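Long-range contact in thermophilic dibenzothiophene desulfurization enzyme C (Paenibacillus sp. A11-2, PDB 5XDC), which probably catalyses the flavin-dependent oxidation of dibenzothiophene to its sulfoxide and then its sulfone, using reduced FMN and molecular oxygen: residues G161-V173 against I184-V198. Sequence-based numbering, arbitrary orientation. Where two conformers were deposited one is given.
Sequences GSADADRLLVFAV and IVAALIPSDRAGVQV
Phe171 lays its ring beside Ala186 and Ile184, CE2 lying 3.8 Å from Ala186 CB while CG2 of Ile184 meets the ring at its edge. Because alanine stops at CB, the ring can come close to the neighbouring strand there, and Tyr100 of helix 85-104 packs edge-to-face with the same ring. Leu169 and Leu188 share this face of the sheet and also lean on that helix. On the other face, Ile189 places CG1 between its backbone N and carbonyl carbon (chi1 66°), which carries CG1 to within 3.9 Å of CG2 of Val170, the two side chains crossing at a slant; Ala187 beside them is a low spot, and Val222 packs on both Ile189 and Ala187. Leu168 drives its branched end against CB of Ser191 and, through CD1, against CG1 of Val196 (4.1 Å), filling the hollow where the chain turns back.

Six backbone bonds join the strands in antiparallel register, among them Val170 N to Ala187 O at 2.8 Å. Beyond them, Arg167 bends at chi2 (-68°), so that CG of Pro190, part of a compact apolar ring suited to packing on a flat group, sits over one face of its guanidinium, 4.0 Å from CZ; NH1 holds Asp166 O, and NE reaches Leu188 O through a water. Ser191, short enough to set its hydroxyl against a backbone carbonyl, donates from OG to Ala165 O (2.6 Å), fastening the turn to the incoming loop. Branched at CB, Val198 turns two methyls to Ser162 O, CG2 at 3.5 Å. Strands 167-173 and 184-190 thus form an antiparallel beta hairpin of the acyl-CoA dehydrogenase middle domain, with Phe171 beside Ser129 and Leu169 beside Asn126, residues that bind FMN in the flavin-bound enzyme.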
loop_
_atom_site.group_PDB
_atom_site.type_symbol
_atom_site.label_atom_id
_atom_site.label_comp_id
_atom_site.label_asym_id
_atom_site.label_seq_id
_atom_site.Cartn_x
_atom_site.Cartn_y
_atom_site.Cartn_z
ATOM N N GLY B 161 28.909 -18.413 -2.780
ATOM C CA GLY B 161 29.326 -19.550 -3.567
ATOM C C GLY B 161 30.791 -19.887 -3.422
ATOM O O GLY B 161 31.371 -20.504 -4.320
ATOM N N SER B 162 31.399 -19.534 -2.292
ATOM C CA SER B 162 32.832 -19.721 -2.139
ATOM C C SER B 162 33.221 -21.154 -1.804
ATOM O O SER B 162 34.404 -21.487 -1.887
ATOM C CB SER B 162 33.380 -18.772 -1.060
ATOM O OG SER B 162 32.697 -18.920 0.167
ATOM N N ALA B 163 32.274 -22.009 -1.445
ATOM C CA ALA B 163 32.571 -23.405 -1.157
ATOM C C ALA B 163 32.376 -24.231 -2.415
ATOM O O ALA B 163 31.482 -23.952 -3.218
ATOM C CB ALA B 163 31.661 -23.946 -0.051
ATOM N N ASP B 164 33.214 -25.253 -2.587
ATOM C CA ASP B 164 33.103 -26.143 -3.747
ATOM C C ASP B 164 33.227 -25.370 -5.064
ATOM O O ASP B 164 32.671 -25.766 -6.085
ATOM C CB ASP B 164 31.785 -26.920 -3.697
ATOM C CG ASP B 164 31.643 -27.943 -4.824
ATOM O OD1 ASP B 164 32.583 -28.749 -5.031
ATOM O OD2 ASP B 164 30.581 -27.950 -5.494
ATOM N N ALA B 165 33.969 -24.269 -5.057
ATOM C CA ALA B 165 34.157 -23.441 -6.244
ATOM C C ALA B 165 35.417 -23.866 -6.983
ATOM O O ALA B 165 36.492 -23.961 -6.381
ATOM C CB ALA B 165 34.270 -21.966 -5.860
ATOM N N ASP B 166 35.293 -24.102 -8.293
ATOM C CA ASP B 166 36.475 -24.458 -9.070
ATOM C C ASP B 166 37.435 -23.290 -9.220
ATOM O O ASP B 166 38.655 -23.497 -9.277
ATOM C CB ASP B 166 36.045 -24.991 -10.434
ATOM C CG ASP B 166 35.198 -26.223 -10.304
ATOM O OD1 ASP B 166 35.775 -27.311 -10.165
ATOM O OD2 ASP B 166 33.959 -26.120 -10.292
ATOM N N ARG B 167 36.912 -22.067 -9.311
ATOM C CA ARG B 167 37.690 -20.846 -9.328
ATOM C C ARG B 167 36.936 -19.814 -8.502
ATOM O O ARG B 167 35.700 -19.836 -8.441
ATOM C CB ARG B 167 37.911 -20.290 -10.748
ATOM C CG ARG B 167 38.824 -21.119 -11.662
ATOM C CD ARG B 167 40.245 -21.080 -11.150
ATOM N NE ARG B 167 41.221 -21.696 -12.054
ATOM C CZ ARG B 167 41.512 -22.994 -12.089
ATOM N NH1 ARG B 167 40.906 -23.852 -11.292
ATOM N NH2 ARG B 167 42.447 -23.441 -12.924
ATOM N N LEU B 168 37.693 -18.934 -7.861
ATOM C CA LEU B 168 37.169 -17.781 -7.143
ATOM C C LEU B 168 37.525 -16.500 -7.884
ATOM O O LEU B 168 38.690 -16.275 -8.239
ATOM C CB LEU B 168 37.732 -17.700 -5.721
ATOM C CG LEU B 168 37.395 -18.854 -4.794
ATOM C CD1 LEU B 168 38.168 -18.732 -3.482
ATOM C CD2 LEU B 168 35.909 -18.878 -4.529
ATOM N N LEU B 169 36.528 -15.650 -8.090
ATOM C CA LEU B 169 36.752 -14.284 -8.522
ATOM C C LEU B 169 37.081 -13.443 -7.297
ATOM O O LEU B 169 36.223 -13.230 -6.433
ATOM C CB LEU B 169 35.510 -13.769 -9.247
ATOM C CG LEU B 169 35.558 -12.333 -9.750
ATOM C CD1 LEU B 169 36.677 -12.148 -10.803
ATOM C CD2 LEU B 169 34.193 -11.907 -10.317
ATOM N N VAL B 170 38.315 -12.954 -7.215
ATOM C CA VAL B 170 38.834 -12.319 -6.004
ATOM C C VAL B 170 39.102 -10.849 -6.295
ATOM O O VAL B 170 39.535 -10.490 -7.398
ATOM C CB VAL B 170 40.112 -13.036 -5.507
ATOM C CG1 VAL B 170 40.694 -12.326 -4.315
ATOM C CG2 VAL B 170 39.816 -14.478 -5.154
ATOM N N PHE B 171 38.824 -9.997 -5.303
ATOM C CA PHE B 171 39.077 -8.566 -5.374
ATOM C C PHE B 171 39.927 -8.133 -4.192
ATOM O O PHE B 171 39.709 -8.589 -3.065
ATOM C CB PHE B 171 37.772 -7.780 -5.368
ATOM C CG PHE B 171 36.941 -7.983 -6.598
ATOM C CD1 PHE B 171 36.100 -9.069 -6.708
ATOM C CD2 PHE B 171 36.990 -7.076 -7.633
ATOM C CE1 PHE B 171 35.333 -9.258 -7.845
ATOM C CE2 PHE B 171 36.219 -7.271 -8.774
ATOM C CZ PHE B 171 35.390 -8.354 -8.864
ATOM N N ALA B 172 40.875 -7.232 -4.448
ATOM C CA ALA B 172 41.744 -6.703 -3.402
ATOM C C ALA B 172 42.168 -5.295 -3.782
ATOM O O ALA B 172 42.028 -4.873 -4.933
ATOM C CB ALA B 172 42.973 -7.594 -3.185
ATOM N N VAL B 173 42.683 -4.555 -2.797
ATOM C CA VAL B 173 43.170 -3.194 -3.011
ATOM C C VAL B 173 44.683 -3.183 -2.867
ATOM O O VAL B 173 45.226 -3.746 -1.910
ATOM C CB VAL B 173 42.540 -2.189 -2.034
ATOM C CG1 VAL B 173 41.103 -1.951 -2.419
ATOM C CG2 VAL B 173 42.654 -2.690 -0.599
ATOM N N ILE B 184 41.984 -1.139 -7.228
ATOM C CA ILE B 184 41.342 -2.443 -7.135
ATOM C C ILE B 184 41.976 -3.395 -8.133
ATOM O O ILE B 184 42.081 -3.085 -9.326
ATOM C CB ILE B 184 39.829 -2.337 -7.370
ATOM C CG1 ILE B 184 39.177 -1.532 -6.251
ATOM C CG2 ILE B 184 39.227 -3.741 -7.401
ATOM C CD1 ILE B 184 37.725 -1.160 -6.532
ATOM N N VAL B 185 42.392 -4.557 -7.662
ATOM C CA VAL B 185 42.811 -5.628 -8.553
ATOM C C VAL B 185 41.825 -6.771 -8.416
ATOM O O VAL B 185 41.276 -7.039 -7.337
ATOM C CB VAL B 185 44.246 -6.127 -8.287
ATOM C CG1 VAL B 185 45.251 -5.043 -8.625
ATOM C CG2 VAL B 185 44.394 -6.586 -6.860
ATOM N N ALA B 186 41.606 -7.445 -9.536
ATOM C CA ALA B 186 40.717 -8.582 -9.626
ATOM C C ALA B 186 41.475 -9.725 -10.271
ATOM O O ALA B 186 42.353 -9.504 -11.108
ATOM C CB ALA B 186 39.450 -8.259 -10.440
ATOM N N ALA B 187 41.122 -10.941 -9.885
ATOM C CA ALA B 187 41.789 -12.122 -10.416
ATOM C C ALA B 187 40.851 -13.310 -10.319
ATOM O O ALA B 187 39.880 -13.306 -9.554
ATOM C CB ALA B 187 43.099 -12.416 -9.673
ATOM N N LEU B 188 41.160 -14.341 -11.102
ATOM C CA LEU B 188 40.416 -15.596 -11.087
ATOM C C LEU B 188 41.404 -16.696 -10.722
ATOM O O LEU B 188 42.324 -16.981 -11.504
ATOM C CB LEU B 188 39.766 -15.869 -12.447
ATOM C CG LEU B 188 38.806 -17.049 -12.480
ATOM C CD1 LEU B 188 37.521 -16.729 -11.767
ATOM C CD2 LEU B 188 38.485 -17.461 -13.898
ATOM N N ILE B 189 41.236 -17.293 -9.540
ATOM C CA ILE B 189 42.262 -18.184 -8.994
ATOM C C ILE B 189 41.620 -19.477 -8.513
ATOM O O ILE B 189 40.421 -19.519 -8.175
ATOM C CB ILE B 189 43.062 -17.508 -7.854
ATOM C CG1 ILE B 189 42.179 -17.237 -6.627
ATOM C CG2 ILE B 189 43.706 -16.248 -8.350
ATOM C CD1 ILE B 189 42.967 -16.872 -5.383
ATOM N N PRO B 190 42.396 -20.561 -8.459
ATOM C CA PRO B 190 41.894 -21.801 -7.850
ATOM C C PRO B 190 41.555 -21.592 -6.382
ATOM O O PRO B 190 42.237 -20.854 -5.669
ATOM C CB PRO B 190 43.063 -22.785 -8.021
ATOM C CG PRO B 190 43.954 -22.192 -9.031
ATOM C CD PRO B 190 43.780 -20.712 -8.950
ATOM N N SER B 191 40.496 -22.265 -5.928
ATOM C CA SER B 191 40.101 -22.141 -4.535
ATOM C C SER B 191 41.038 -22.891 -3.596
ATOM O O SER B 191 41.012 -22.634 -2.392
ATOM C CB SER B 191 38.663 -22.633 -4.337
ATOM O OG SER B 191 38.519 -23.983 -4.735
ATOM N N ASP B 192 41.861 -23.805 -4.107
ATOM C CA ASP B 192 42.860 -24.480 -3.285
ATOM C C ASP B 192 44.264 -23.904 -3.471
ATOM O O ASP B 192 45.248 -24.550 -3.098
ATOM C CB ASP B 192 42.855 -25.985 -3.564
ATOM C CG ASP B 192 43.192 -26.329 -5.004
ATOM O OD1 ASP B 192 43.414 -25.417 -5.833
ATOM O OD2 ASP B 192 43.233 -27.537 -5.313
ATOM N N ARG B 193 44.380 -22.708 -4.034
ATOM C CA ARG B 193 45.650 -21.990 -4.011
ATOM C C ARG B 193 46.142 -21.882 -2.574
ATOM O O ARG B 193 45.360 -21.626 -1.653
ATOM C CB ARG B 193 45.475 -20.607 -4.642
ATOM C CG ARG B 193 46.631 -19.597 -4.508
ATOM C CD ARG B 193 47.863 -19.922 -5.327
ATOM N NE ARG B 193 47.591 -20.456 -6.663
ATOM C CZ ARG B 193 47.282 -19.721 -7.732
ATOM N NH1 ARG B 193 47.170 -18.400 -7.657
ATOM N NH2 ARG B 193 47.080 -20.333 -8.892
ATOM N N ALA B 194 47.439 -22.108 -2.373
ATOM C CA ALA B 194 48.014 -22.038 -1.029
ATOM C C ALA B 194 47.656 -20.724 -0.352
ATOM O O ALA B 194 47.815 -19.647 -0.928
ATOM C CB ALA B 194 49.538 -22.188 -1.089
ATOM N N GLY B 195 47.166 -20.818 0.887
ATOM C CA GLY B 195 46.820 -19.649 1.659
ATOM C C GLY B 195 45.349 -19.288 1.630
ATOM O O GLY B 195 44.930 -18.421 2.406
ATOM N N VAL B 196 44.564 -19.909 0.757
ATOM C CA VAL B 196 43.127 -19.649 0.686
ATOM C C VAL B 196 42.417 -20.562 1.676
ATOM O O VAL B 196 42.550 -21.789 1.614
ATOM C CB VAL B 196 42.589 -19.864 -0.735
ATOM C CG1 VAL B 196 41.051 -19.718 -0.751
ATOM C CG2 VAL B 196 43.224 -18.864 -1.700
ATOM N N GLN B 197 41.634 -19.969 2.578
ATOM C CA GLN B 197 40.835 -20.749 3.519
ATOM C C GLN B 197 39.387 -20.299 3.403
ATOM O O GLN B 197 39.066 -19.154 3.733
ATOM C CB GLN B 197 41.341 -20.592 4.956
ATOM C CG GLN B 197 40.517 -21.354 5.989
ATOM C CD GLN B 197 40.538 -22.854 5.773
ATOM O OE1 GLN B 197 41.606 -23.477 5.741
ATOM N NE2 GLN B 197 39.354 -23.448 5.626
ATOM N N VAL B 198 38.539 -21.191 2.904
ATOM C CA VAL B 198 37.096 -20.963 2.866
ATOM C C VAL B 198 36.558 -21.310 4.245
ATOM O O VAL B 198 36.702 -22.445 4.699
ATOM C CB VAL B 198 36.432 -21.815 1.779
ATOM C CG1 VAL B 198 34.922 -21.604 1.776
ATOM C CG2 VAL B 198 37.034 -21.485 0.422
HETATM O O HOH W 1 40.122 -24.790 -7.349
HETATM O O HOH W 2 42.638 -19.292 -12.961
#